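L-threonine dehydrogenase (Flavobacterium frigidimaris, PDB 2YY7) probably catalyses the NAD-dependent oxidation of L-threonine at its 3-hydroxyl, as a Rossmann-fold enzyme of the short-chain dehydrogenase/reductase superfamily. Local coordinates at residues Trp115-Ser118 with Ile119-Gly123; Thr16-Thr19 with Gln20-Lys24; Glu61-Val64 with Glu65-Lys68. All blocks are in the same frame, centred on the assembly; numbering follows the deposited sequence.

Along the chain the three contacts follow in series, 16-24, then 61-68, then 115-123; none encloses or crosses another, and each closes only a local turn. Contact 2 lies on helix 13-26, the crossover between parallel strands 5-8 and 31-35. Contact 3 ends helix 57-66, which precedes strand 71-74. Contact 1 carries strand 112-118 over into a 3-10 turn beside the nicotinamide of NAD. Strand 71-74 pairs with both 5-8 and 112-118, so one sheet relates all three. Contacts 1 and 2 come within about 8 Å at their nearest atoms, whereas the centres of contacts 1 and 3 are about 29 Å apart.

Contact 1: residues Trp115-Ser118 with Ile119-Gly123; sequences WPSS and IAVFG. With NAD (nicotinamide-adenine-dinucleotide), chain E.
Ser118 OG is gripped by two groups: it accepts a bond from Ala120 N at 3.0 Å, though the exact place of that nitrogen is less sure, and it is also hydrogen-bonded to a glycerol, probably from the crystallisation liquor. The hydroxyl stands anti to the backbone N of Ser118 (chi1 168°), which swings it beside its own carbonyl carbon and over the start of the 3-10 turn 119-121. There it also meets the methyl of the next residue but one, Ser118 OG lying 3.4 Å from Ala120 CB. The carbonyl of Ser118 accepts a second bond across the contact, from Val121 N to Ser118 O at 3.0 Å, with the donor well above the carbonyl plane. Both methyls of Val121 crowd round that oxygen, and CG1 reaches further, to 3.1 Å from Ser117 OG, whose polar partner is Glu151 of helix 142-161.

This is the end of strand 112-118 in the Rossmann fold of the NAD(P)-dependent epimerase/dehydratase family, where the chain leaves the sheet at the cofactor. The nicotinamide ring lies against it: Ser117 O is 3.2 Å from NAD C6N, and Ser118 OG is 3.5 Å from NAD C5N. Pro116 CG meets the ribose, 3.5 Å from NAD O4D. Lys147, which binds NAD, donates to Pro116 O and packs on Val121, while Tyr143, hydrogen-bonded to NAD, touches Ser118 and Ala120. At the end of the turn, Val121 CG2 sits over the centre of one face of the Phe122 ring, 4.0 Å above its plane.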
ATOM      1  N   TRP A 115       0.542 -14.773   8.128  1.00  8.59           N
ATOM      2  CA  TRP A 115       1.455 -14.011   7.294  1.00  8.89           C
ATOM      3  C   TRP A 115       1.914 -12.846   8.157  1.00  9.14           C
ATOM      4  O   TRP A 115       1.104 -12.045   8.609  1.00  9.67           O
ATOM      5  CB  TRP A 115       0.747 -13.493   6.045  1.00  7.98           C
ATOM      6  CG  TRP A 115       1.604 -12.543   5.264  1.00  8.27           C
ATOM      7  CD1 TRP A 115       2.662 -12.856   4.458  1.00  8.54           C
ATOM      8  CD2 TRP A 115       1.528 -11.116   5.291  1.00  8.03           C
ATOM      9  NE1 TRP A 115       3.252 -11.711   3.984  1.00  6.02           N
ATOM     10  CE2 TRP A 115       2.575 -10.627   4.481  1.00  5.55           C
ATOM     11  CE3 TRP A 115       0.678 -10.201   5.928  1.00 10.52           C
ATOM     12  CZ2 TRP A 115       2.794  -9.258   4.288  1.00  7.98           C
ATOM     13  CZ3 TRP A 115       0.898  -8.837   5.736  1.00  9.14           C
ATOM     14  CH2 TRP A 115       1.947  -8.382   4.921  1.00  8.25           C
ATOM     15  N   PRO A 116       3.224 -12.741   8.406  1.00 10.10           N
ATOM     16  CA  PRO A 116       3.697 -11.640   9.240  1.00 10.13           C
ATOM     17  C   PRO A 116       3.985 -10.346   8.497  1.00 10.86           C
ATOM     18  O   PRO A 116       4.507 -10.350   7.377  1.00 10.91           O
ATOM     19  CB  PRO A 116       4.952 -12.218   9.864  1.00  9.95           C
ATOM     20  CG  PRO A 116       5.546 -12.979   8.688  1.00 10.58           C
ATOM     21  CD  PRO A 116       4.322 -13.681   8.099  1.00  9.14           C
ATOM     22  N   SER A 117       3.616  -9.242   9.133  1.00 10.73           N
ATOM     23  CA  SER A 117       3.883  -7.921   8.593  1.00 10.23           C
ATOM     24  C   SER A 117       5.112  -7.498   9.384  1.00 10.16           C
ATOM     25  O   SER A 117       5.825  -8.352   9.924  1.00  9.51           O
ATOM     26  CB  SER A 117       2.723  -6.967   8.878  1.00 10.34           C
ATOM     27  OG  SER A 117       2.982  -5.678   8.341  1.00 10.64           O
ATOM     28  N   SER A 118       5.351  -6.196   9.470  1.00  9.00           N
ATOM     29  CA  SER A 118       6.505  -5.692  10.202  1.00  9.25           C
ATOM     30  C   SER A 118       6.314  -4.248  10.652  1.00  8.71           C
ATOM     31  O   SER A 118       5.477  -3.522  10.113  1.00  7.66           O
ATOM     32  CB  SER A 118       7.755  -5.787   9.317  1.00  8.01           C
ATOM     33  OG  SER A 118       8.834  -5.072   9.878  1.00  8.36           O
ATOM     34  N   ILE A 119       7.096  -3.833  11.642  1.00  9.72           N
ATOM     35  CA  ILE A 119       7.031  -2.458  12.121  1.00 10.66           C
ATOM     36  C   ILE A 119       7.494  -1.558  10.974  1.00 10.73           C
ATOM     37  O   ILE A 119       7.395  -0.335  11.050  1.00 11.14           O
ATOM     38  CB  ILE A 119       7.961  -2.229  13.328  1.00 11.57           C
ATOM     39  CG1 ILE A 119       9.368  -2.752  13.006  1.00 11.59           C
ATOM     40  CG2 ILE A 119       7.375  -2.898  14.568  1.00 10.84           C
ATOM     41  CD1 ILE A 119      10.426  -2.365  14.032  1.00 11.67           C
ATOM     42  N   ALA A 120       8.007  -2.179   9.912  1.00  9.83           N
ATOM     43  CA  ALA A 120       8.482  -1.441   8.744  1.00  9.39           C
ATOM     44  C   ALA A 120       7.330  -0.802   7.969  1.00  8.99           C
ATOM     45  O   ALA A 120       7.564  -0.012   7.050  1.00  9.38           O
ATOM     46  CB  ALA A 120       9.276  -2.365   7.825  1.00  8.75           C
ATOM     47  N   VAL A 121       6.091  -1.145   8.328  1.00  9.58           N
ATOM     48  CA  VAL A 121       4.927  -0.565   7.660  1.00 10.34           C
ATOM     49  C   VAL A 121       4.749   0.903   8.059  1.00 10.71           C
ATOM     50  O   VAL A 121       4.018   1.655   7.408  1.00 10.44           O
ATOM     51  CB  VAL A 121       3.621  -1.337   7.993  1.00 11.49           C
ATOM     52  CG1 VAL A 121       3.728  -2.771   7.500  1.00 11.91           C
ATOM     53  CG2 VAL A 121       3.349  -1.308   9.493  1.00  8.65           C
ATOM     54  N   PHE A 122       5.423   1.308   9.131  1.00  9.62           N
ATOM     55  CA  PHE A 122       5.337   2.684   9.601  1.00 11.27           C
ATOM     56  C   PHE A 122       6.369   3.550   8.880  1.00  9.61           C
ATOM     57  O   PHE A 122       7.336   3.035   8.323  1.00 10.06           O
ATOM     58  CB  PHE A 122       5.550   2.725  11.116  1.00  9.89           C
ATOM     59  CG  PHE A 122       4.509   1.957  11.885  1.00 12.84           C
ATOM     60  CD1 PHE A 122       3.163   2.312  11.802  1.00 11.16           C
ATOM     61  CD2 PHE A 122       4.864   0.860  12.666  1.00 13.86           C
ATOM     62  CE1 PHE A 122       2.189   1.589  12.483  1.00 13.05           C
ATOM     63  CE2 PHE A 122       3.893   0.126  13.355  1.00 13.35           C
ATOM     64  CZ  PHE A 122       2.555   0.493  13.262  1.00 12.22           C
ATOM     65  N   GLY A 123       6.151   4.862   8.881  1.00 10.30           N
ATOM     66  CA  GLY A 123       7.064   5.762   8.202  1.00  9.98           C
ATOM     67  C   GLY A 123       7.466   6.976   9.021  1.00 12.17           C
ATOM     68  O   GLY A 123       7.115   7.075  10.204  1.00 12.25           O
TER
HETATM   69  PA  NAD E3001      14.869 -14.901   6.712  1.00  9.94           P
HETATM   70  O1A NAD E3001      15.791 -15.278   7.820  1.00 10.01           O
HETATM   71  O2A NAD E3001      15.463 -14.053   5.647  1.00 10.53           O
HETATM   72  O5B NAD E3001      14.127 -16.175   6.138  1.00  8.58           O
HETATM   73  C5B NAD E3001      13.503 -16.157   4.886  1.00  3.91           C
HETATM   74  C4B NAD E3001      13.465 -17.559   4.330  1.00  5.99           C
HETATM   75  O4B NAD E3001      12.661 -17.533   3.149  1.00  7.54           O
HETATM   76  C3B NAD E3001      14.875 -18.072   3.951  1.00  7.81           C
HETATM   77  O3B NAD E3001      15.151 -19.351   4.548  1.00  8.85           O
HETATM   78  C2B NAD E3001      14.837 -18.084   2.418  1.00  7.51           C
HETATM   79  O2B NAD E3001      15.650 -19.102   1.862  1.00  8.79           O
HETATM   80  C1B NAD E3001      13.339 -18.291   2.150  1.00  8.55           C
HETATM   81  N9A NAD E3001      12.946 -17.910   0.785  1.00  8.89           N
HETATM   82  C8A NAD E3001      13.365 -16.776   0.091  1.00 10.09           C
HETATM   83  N7A NAD E3001      12.804 -16.804  -1.127  1.00  8.19           N
HETATM   84  C5A NAD E3001      12.035 -17.913  -1.193  1.00  9.44           C
HETATM   85  C6A NAD E3001      11.273 -18.439  -2.225  1.00  8.67           C
HETATM   86  N6A NAD E3001      11.269 -17.868  -3.411  1.00  7.69           N
HETATM   87  N1A NAD E3001      10.606 -19.620  -2.028  1.00  8.28           N
HETATM   88  C2A NAD E3001      10.680 -20.290  -0.816  1.00  9.67           C
HETATM   89  N3A NAD E3001      11.457 -19.798   0.215  1.00  8.46           N
HETATM   90  C4A NAD E3001      12.126 -18.619  -0.001  1.00  7.80           C
HETATM   91  O3  NAD E3001      13.666 -14.020   7.307  1.00  9.50           O
HETATM   92  PN  NAD E3001      12.948 -14.105   8.760  1.00  9.35           P
HETATM   93  O1N NAD E3001      12.693 -15.521   9.187  1.00  7.46           O
HETATM   94  O2N NAD E3001      13.657 -13.119   9.619  1.00 14.18           O
HETATM   95  O5D NAD E3001      11.509 -13.434   8.420  1.00  8.59           O
HETATM   96  C5D NAD E3001      10.383 -14.250   8.062  1.00  7.19           C
HETATM   97  C4D NAD E3001       9.142 -13.331   7.894  1.00  6.92           C
HETATM   98  O4D NAD E3001       8.973 -12.531   9.050  1.00  6.26           O
HETATM   99  C3D NAD E3001       9.269 -12.333   6.739  1.00  9.06           C
HETATM  100  O3D NAD E3001       7.976 -12.122   6.180  1.00 10.26           O
HETATM  101  C2D NAD E3001       9.682 -11.051   7.422  1.00  9.11           C
HETATM  102  O2D NAD E3001       9.367  -9.970   6.578  1.00 10.15           O
HETATM  103  C1D NAD E3001       8.904 -11.123   8.737  1.00  6.43           C
HETATM  104  N1N NAD E3001       9.545 -10.259   9.756  1.00  6.65           N
HETATM  105  C2N NAD E3001      10.774 -10.609  10.278  1.00  5.39           C
HETATM  106  C3N NAD E3001      11.368  -9.792  11.234  1.00  7.35           C
HETATM  107  C7N NAD E3001      12.648 -10.206  11.907  1.00  7.03           C
HETATM  108  O7N NAD E3001      13.181  -9.276  12.784  1.00  9.20           O
HETATM  109  N7N NAD E3001      13.260 -11.373  11.640  1.00 11.22           N
HETATM  110  C4N NAD E3001      10.732  -8.606  11.646  1.00  5.97           C
HETATM  111  C5N NAD E3001       9.476  -8.278  11.127  1.00  4.61           C
HETATM  112  C6N NAD E3001       8.897  -9.091  10.172  1.00  2.20           C

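Contact 2: residues Thr16-Thr19 with Gln20-Lys24; sequences TELT and QKLRK
One face of the Arg23 guanidinium carries the methyl of Thr19, CG2 standing 3.4 Å above the plane and displaced toward the rim of the group. The two side chains run side by side in the same direction, and Thr19 CG2 is 3.5 Å from both CZ and NH1 of Arg23. With OG1 beside the backbone N and anti to the carbonyl carbon (chi1 -60°), Thr19 leaves its methyl anti to N, facing Arg23; the hydroxyl bonds back to Gly15 O. The arginine extends from CG to NE, its CG starting 3.2 Å from Thr19 O, and ends with NH2 bonded to Val31 O and NH1 weakly to Val43 O. Replacement by a leucine would probably deprive Val31 O of this donor and uncover the Thr19 methyl.

On the exposed side the carboxylate of Glu17 and the amide of Gln20 lie alongside with their planes at right angles. A single water joins them, donating to Glu17 OE2 at 2.7 Å and to Gln20 OE1 at 3.0 Å; Glu17 OE2 is also bonded to Ser177. Since both receiving atoms are acceptors, the water supplies the protons that keep these two oxygens compatible.

All of this rides on helix 13-26, the crossover of the beta-alpha-beta unit between strands 5-8 and 31-35 that opens the Rossmann fold and begins at NAD-binding Gln13 and Ile14. Its regular i to i+4 bonds include Lys21 N to Glu17 O at 3.0 Å. Toward the sheet, Leu18 and Leu22 point the same way, Leu18 CD1 lying 3.8 Å from Leu22 CD2. The pair packs against Tyr73 of strand 71-74, and Ile220 and Ile224 of helix 216-228 touch Leu18 and Leu22 respectively.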
ATOM      1  N   THR A  16      12.995 -21.373  11.469  1.00 13.29           N
ATOM      2  CA  THR A  16      13.755 -22.404  12.173  1.00 15.69           C
ATOM      3  C   THR A  16      13.114 -22.744  13.518  1.00 15.26           C
ATOM      4  O   THR A  16      12.851 -23.910  13.814  1.00 15.08           O
ATOM      5  CB  THR A  16      15.219 -21.949  12.420  1.00 15.57           C
ATOM      6  OG1 THR A  16      15.891 -21.791  11.164  1.00 20.68           O
ATOM      7  CG2 THR A  16      15.968 -22.982  13.258  1.00 18.54           C
ATOM      8  N   GLU A  17      12.865 -21.715  14.322  1.00 14.77           N
ATOM      9  CA  GLU A  17      12.260 -21.887  15.640  1.00 14.69           C
ATOM     10  C   GLU A  17      10.775 -22.218  15.564  1.00 13.53           C
ATOM     11  O   GLU A  17      10.276 -23.042  16.331  1.00 13.19           O
ATOM     12  CB  GLU A  17      12.457 -20.619  16.470  1.00 15.40           C
ATOM     13  CG  GLU A  17      13.906 -20.310  16.794  1.00 17.73           C
ATOM     14  CD  GLU A  17      14.561 -21.399  17.624  1.00 26.00           C
ATOM     15  OE1 GLU A  17      14.010 -21.742  18.693  1.00 27.89           O
ATOM     16  OE2 GLU A  17      15.626 -21.907  17.210  1.00 25.16           O
ATOM     17  N   LEU A  18      10.076 -21.571  14.634  1.00 12.94           N
ATOM     18  CA  LEU A  18       8.646 -21.781  14.446  1.00 12.19           C
ATOM     19  C   LEU A  18       8.340 -23.235  14.103  1.00 12.69           C
ATOM     20  O   LEU A  18       7.397 -23.820  14.632  1.00 12.81           O
ATOM     21  CB  LEU A  18       8.120 -20.875  13.328  1.00 12.46           C
ATOM     22  CG  LEU A  18       6.640 -21.036  12.972  1.00  9.18           C
ATOM     23  CD1 LEU A  18       5.767 -20.612  14.147  1.00 10.48           C
ATOM     24  CD2 LEU A  18       6.330 -20.196  11.751  1.00 11.09           C
ATOM     25  N   THR A  19       9.141 -23.809  13.211  1.00 13.35           N
ATOM     26  CA  THR A  19       8.965 -25.197  12.797  1.00 13.41           C
ATOM     27  C   THR A  19       9.181 -26.145  13.979  1.00 14.66           C
ATOM     28  O   THR A  19       8.411 -27.085  14.182  1.00 13.59           O
ATOM     29  CB  THR A  19       9.956 -25.568  11.668  1.00 13.98           C
ATOM     30  OG1 THR A  19       9.735 -24.715  10.537  1.00 10.76           O
ATOM     31  CG2 THR A  19       9.765 -27.023  11.237  1.00 13.17           C
ATOM     32  N   GLN A  20      10.226 -25.891  14.761  1.00 15.92           N
ATOM     33  CA  GLN A  20      10.537 -26.734  15.913  1.00 18.66           C
ATOM     34  C   GLN A  20       9.420 -26.704  16.948  1.00 17.14           C
ATOM     35  O   GLN A  20       8.973 -27.749  17.418  1.00 16.58           O
ATOM     36  CB  GLN A  20      11.851 -26.287  16.565  1.00 18.66           C
ATOM     37  CG  GLN A  20      12.333 -27.204  17.686  1.00 23.94           C
ATOM     38  CD  GLN A  20      13.637 -26.729  18.317  1.00 25.23           C
ATOM     39  OE1 GLN A  20      13.712 -25.625  18.861  1.00 33.66           O
ATOM     40  NE2 GLN A  20      14.670 -27.562  18.242  1.00 31.80           N
ATOM     41  N   LYS A  21       8.968 -25.505  17.297  1.00 16.27           N
ATOM     42  CA  LYS A  21       7.907 -25.346  18.285  1.00 15.62           C
ATOM     43  C   LYS A  21       6.593 -25.975  17.822  1.00 14.69           C
ATOM     44  O   LYS A  21       5.913 -26.652  18.593  1.00 13.59           O
ATOM     45  CB  LYS A  21       7.698 -23.864  18.589  1.00 16.12           C
ATOM     46  CG  LYS A  21       6.669 -23.580  19.675  1.00 21.21           C
ATOM     47  CD  LYS A  21       7.048 -24.193  21.011  1.00 29.25           C
ATOM     48  CE  LYS A  21       6.014 -23.846  22.073  1.00 34.68           C
ATOM     49  NZ  LYS A  21       6.328 -24.459  23.391  1.00 38.31           N
ATOM     50  N   LEU A  22       6.237 -25.755  16.563  1.00 13.87           N
ATOM     51  CA  LEU A  22       5.006 -26.323  16.028  1.00 14.29           C
ATOM     52  C   LEU A  22       5.056 -27.852  16.060  1.00 14.68           C
ATOM     53  O   LEU A  22       4.061 -28.508  16.370  1.00 14.65           O
ATOM     54  CB  LEU A  22       4.792 -25.827  14.595  1.00 13.76           C
ATOM     55  CG  LEU A  22       3.666 -24.824  14.313  1.00 15.19           C
ATOM     56  CD1 LEU A  22       3.296 -24.040  15.552  1.00 14.02           C
ATOM     57  CD2 LEU A  22       4.111 -23.895  13.187  1.00 13.48           C
ATOM     58  N   ARG A  23       6.218 -28.419  15.743  1.00 14.53           N
ATOM     59  CA  ARG A  23       6.378 -29.870  15.744  1.00 14.95           C
ATOM     60  C   ARG A  23       6.269 -30.471  17.145  1.00 16.52           C
ATOM     61  O   ARG A  23       5.828 -31.611  17.302  1.00 16.41           O
ATOM     62  CB  ARG A  23       7.711 -30.258  15.089  1.00 13.59           C
ATOM     63  CG  ARG A  23       7.658 -30.157  13.565  1.00 13.81           C
ATOM     64  CD  ARG A  23       8.990 -30.420  12.893  1.00 13.61           C
ATOM     65  NE  ARG A  23       8.821 -30.535  11.446  1.00 12.58           N
ATOM     66  CZ  ARG A  23       9.813 -30.480  10.563  1.00 12.46           C
ATOM     67  NH1 ARG A  23      11.065 -30.307  10.968  1.00 13.05           N
ATOM     68  NH2 ARG A  23       9.553 -30.606   9.267  1.00 12.35           N
ATOM     69  N   LYS A  24       6.662 -29.705  18.161  1.00 17.78           N
ATOM     70  CA  LYS A  24       6.574 -30.167  19.541  1.00 19.38           C
ATOM     71  C   LYS A  24       5.116 -30.169  19.990  1.00 19.54           C
ATOM     72  O   LYS A  24       4.685 -31.047  20.737  1.00 18.37           O
ATOM     73  CB  LYS A  24       7.381 -29.254  20.467  1.00 20.67           C
ATOM     74  CG  LYS A  24       8.887 -29.348  20.281  1.00 24.90           C
ATOM     75  CD  LYS A  24       9.642 -28.331  21.133  1.00 30.95           C
ATOM     76  CE  LYS A  24       9.417 -28.538  22.627  1.00 37.37           C
ATOM     77  NZ  LYS A  24       8.053 -28.128  23.073  1.00 41.16           N
TER
HETATM   78  O   HOH W   1      16.326 -24.259  18.356  1.00 38.35           O

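Contact 3: residues Glu61-Val64 with Glu65-Lys68; sequences EHLV and EVHK
Three i to i+4 backbone bonds carry the last turn of helix 57-66, Val66 N to His62 O being the shortest at 2.9 Å, before His67 leaves helical geometry. The last of the three, His67 N to Leu63 O at 3.0 Å, is more bent, with an N-H...O angle of 141°. Lys68 then takes a positive phi (41°) as the C-prime residue of a Schellman motif, in which Ile69 N returns to Val64 O and Lys68 N makes a weak bond to Glu65 O.

Among the side chains, His62 and Val66 cross obliquely. The imidazole, swung anti to its backbone N (chi1 173°), leans toward the C-terminal end of the helix, where its CE1 comes 3.3 Å from Val66 CG1. The other methyl of Val66, CG2, lies over one face of the ring, 4.1 Å above the plane and offset toward the rim. That methyl also comes 3.0 Å from His62 O, the oxygen that accepts the Val66 N bond. One residue on, His67 sets its ring with Leu63 O near the plane at an edge; its NE2 is bonded to Glu50, while Leu63 and Val64 turn inward to Val52 and Ile110.

Beyond the helix end, Lys68 bends back to form a salt bridge, its NZ 2.7 Å from Glu65 OE2 and meeting that oxygen nearly along its C-O bond. Glu61 makes its own salt bridge to Lys109. The positive Lys68 lies near the helix C-terminus, where its charge would be expected to interact favourably with the terminal carbonyls, while Glu65 offsets it locally; the charge pair, three residues apart and on the exposed side, probably adds only modestly to the backbone bonds.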
ATOM      1  N   GLU A  61       0.585 -25.113  -4.552  1.00 16.05           N
ATOM      2  CA  GLU A  61      -0.659 -25.864  -4.676  1.00 17.59           C
ATOM      3  C   GLU A  61      -0.368 -27.365  -4.599  1.00 17.19           C
ATOM      4  O   GLU A  61      -1.110 -28.114  -3.963  1.00 16.66           O
ATOM      5  CB  GLU A  61      -1.345 -25.525  -6.006  1.00 16.76           C
ATOM      6  CG  GLU A  61      -2.702 -26.185  -6.199  1.00 19.67           C
ATOM      7  CD  GLU A  61      -3.357 -25.813  -7.521  1.00 22.83           C
ATOM      8  OE1 GLU A  61      -2.745 -26.057  -8.587  1.00 28.75           O
ATOM      9  OE2 GLU A  61      -4.486 -25.277  -7.491  1.00 28.16           O
ATOM     10  N   HIS A  62       0.717 -27.797  -5.239  1.00 17.06           N
ATOM     11  CA  HIS A  62       1.099 -29.210  -5.234  1.00 17.13           C
ATOM     12  C   HIS A  62       1.436 -29.733  -3.837  1.00 16.43           C
ATOM     13  O   HIS A  62       1.078 -30.863  -3.493  1.00 15.71           O
ATOM     14  CB  HIS A  62       2.301 -29.444  -6.156  1.00 17.33           C
ATOM     15  CG  HIS A  62       2.855 -30.834  -6.083  1.00 18.86           C
ATOM     16  ND1 HIS A  62       2.163 -31.938  -6.533  1.00 17.91           N
ATOM     17  CD2 HIS A  62       4.028 -31.301  -5.589  1.00 20.55           C
ATOM     18  CE1 HIS A  62       2.884 -33.025  -6.320  1.00 18.09           C
ATOM     19  NE2 HIS A  62       4.021 -32.666  -5.749  1.00 19.43           N
ATOM     20  N   LEU A  63       2.136 -28.929  -3.038  1.00 15.61           N
ATOM     21  CA  LEU A  63       2.489 -29.358  -1.686  1.00 15.34           C
ATOM     22  C   LEU A  63       1.243 -29.395  -0.807  1.00 14.51           C
ATOM     23  O   LEU A  63       1.111 -30.260   0.065  1.00 14.01           O
ATOM     24  CB  LEU A  63       3.540 -28.425  -1.068  1.00 15.31           C
ATOM     25  CG  LEU A  63       4.884 -28.354  -1.799  1.00 17.02           C
ATOM     26  CD1 LEU A  63       5.848 -27.451  -1.037  1.00 17.39           C
ATOM     27  CD2 LEU A  63       5.465 -29.751  -1.935  1.00 14.29           C
ATOM     28  N   VAL A  64       0.336 -28.451  -1.034  1.00 13.32           N
ATOM     29  CA  VAL A  64      -0.908 -28.395  -0.275  1.00 13.75           C
ATOM     30  C   VAL A  64      -1.700 -29.669  -0.527  1.00 15.02           C
ATOM     31  O   VAL A  64      -2.296 -30.229   0.391  1.00 14.64           O
ATOM     32  CB  VAL A  64      -1.783 -27.190  -0.697  1.00 12.84           C
ATOM     33  CG1 VAL A  64      -3.203 -27.359  -0.154  1.00 14.14           C
ATOM     34  CG2 VAL A  64      -1.174 -25.890  -0.168  1.00 11.26           C
ATOM     35  N   GLU A  65      -1.695 -30.123  -1.777  1.00 15.88           N
ATOM     36  CA  GLU A  65      -2.427 -31.324  -2.156  1.00 18.46           C
ATOM     37  C   GLU A  65      -1.772 -32.629  -1.678  1.00 17.41           C
ATOM     38  O   GLU A  65      -2.448 -33.489  -1.107  1.00 16.58           O
ATOM     39  CB  GLU A  65      -2.612 -31.347  -3.679  1.00 19.98           C
ATOM     40  CG  GLU A  65      -3.732 -32.253  -4.171  1.00 28.18           C
ATOM     41  CD  GLU A  65      -3.427 -33.726  -3.982  1.00 39.32           C
ATOM     42  OE1 GLU A  65      -2.380 -34.185  -4.495  1.00 44.02           O
ATOM     43  OE2 GLU A  65      -4.234 -34.422  -3.328  1.00 41.20           O
ATOM     44  N   VAL A  66      -0.465 -32.782  -1.893  1.00 17.09           N
ATOM     45  CA  VAL A  66       0.216 -34.007  -1.477  1.00 17.01           C
ATOM     46  C   VAL A  66       0.412 -34.147   0.028  1.00 16.03           C
ATOM     47  O   VAL A  66       0.628 -35.255   0.523  1.00 15.53           O
ATOM     48  CB  VAL A  66       1.588 -34.179  -2.177  1.00 17.87           C
ATOM     49  CG1 VAL A  66       1.379 -34.384  -3.666  1.00 18.93           C
ATOM     50  CG2 VAL A  66       2.478 -32.983  -1.914  1.00 17.24           C
ATOM     51  N   HIS A  67       0.347 -33.035   0.754  1.00 13.97           N
ATOM     52  CA  HIS A  67       0.485 -33.079   2.207  1.00 13.95           C
ATOM     53  C   HIS A  67      -0.821 -32.692   2.893  1.00 13.01           C
ATOM     54  O   HIS A  67      -0.859 -32.489   4.106  1.00 13.44           O
ATOM     55  CB  HIS A  67       1.630 -32.171   2.671  1.00 13.71           C
ATOM     56  CG  HIS A  67       2.989 -32.738   2.395  1.00 14.33           C
ATOM     57  ND1 HIS A  67       3.492 -33.824   3.076  1.00 11.77           N
ATOM     58  CD2 HIS A  67       3.933 -32.395   1.486  1.00 12.76           C
ATOM     59  CE1 HIS A  67       4.687 -34.126   2.600  1.00 14.71           C
ATOM     60  NE2 HIS A  67       4.977 -33.274   1.634  1.00 14.05           N
ATOM     61  N   LYS A  68      -1.889 -32.601   2.104  1.00 12.89           N
ATOM     62  CA  LYS A  68      -3.222 -32.269   2.611  1.00 12.09           C
ATOM     63  C   LYS A  68      -3.154 -31.171   3.670  1.00 11.43           C
ATOM     64  O   LYS A  68      -3.626 -31.343   4.796  1.00 10.33           O
ATOM     65  CB  LYS A  68      -3.868 -33.523   3.205  1.00 11.62           C
ATOM     66  CG  LYS A  68      -3.840 -34.734   2.275  1.00 11.00           C
ATOM     67  CD  LYS A  68      -4.668 -34.506   1.013  1.00 10.57           C
ATOM     68  CE  LYS A  68      -4.570 -35.701   0.066  1.00 13.87           C
ATOM     69  NZ  LYS A  68      -5.419 -35.535  -1.148  1.00 14.81           N
TER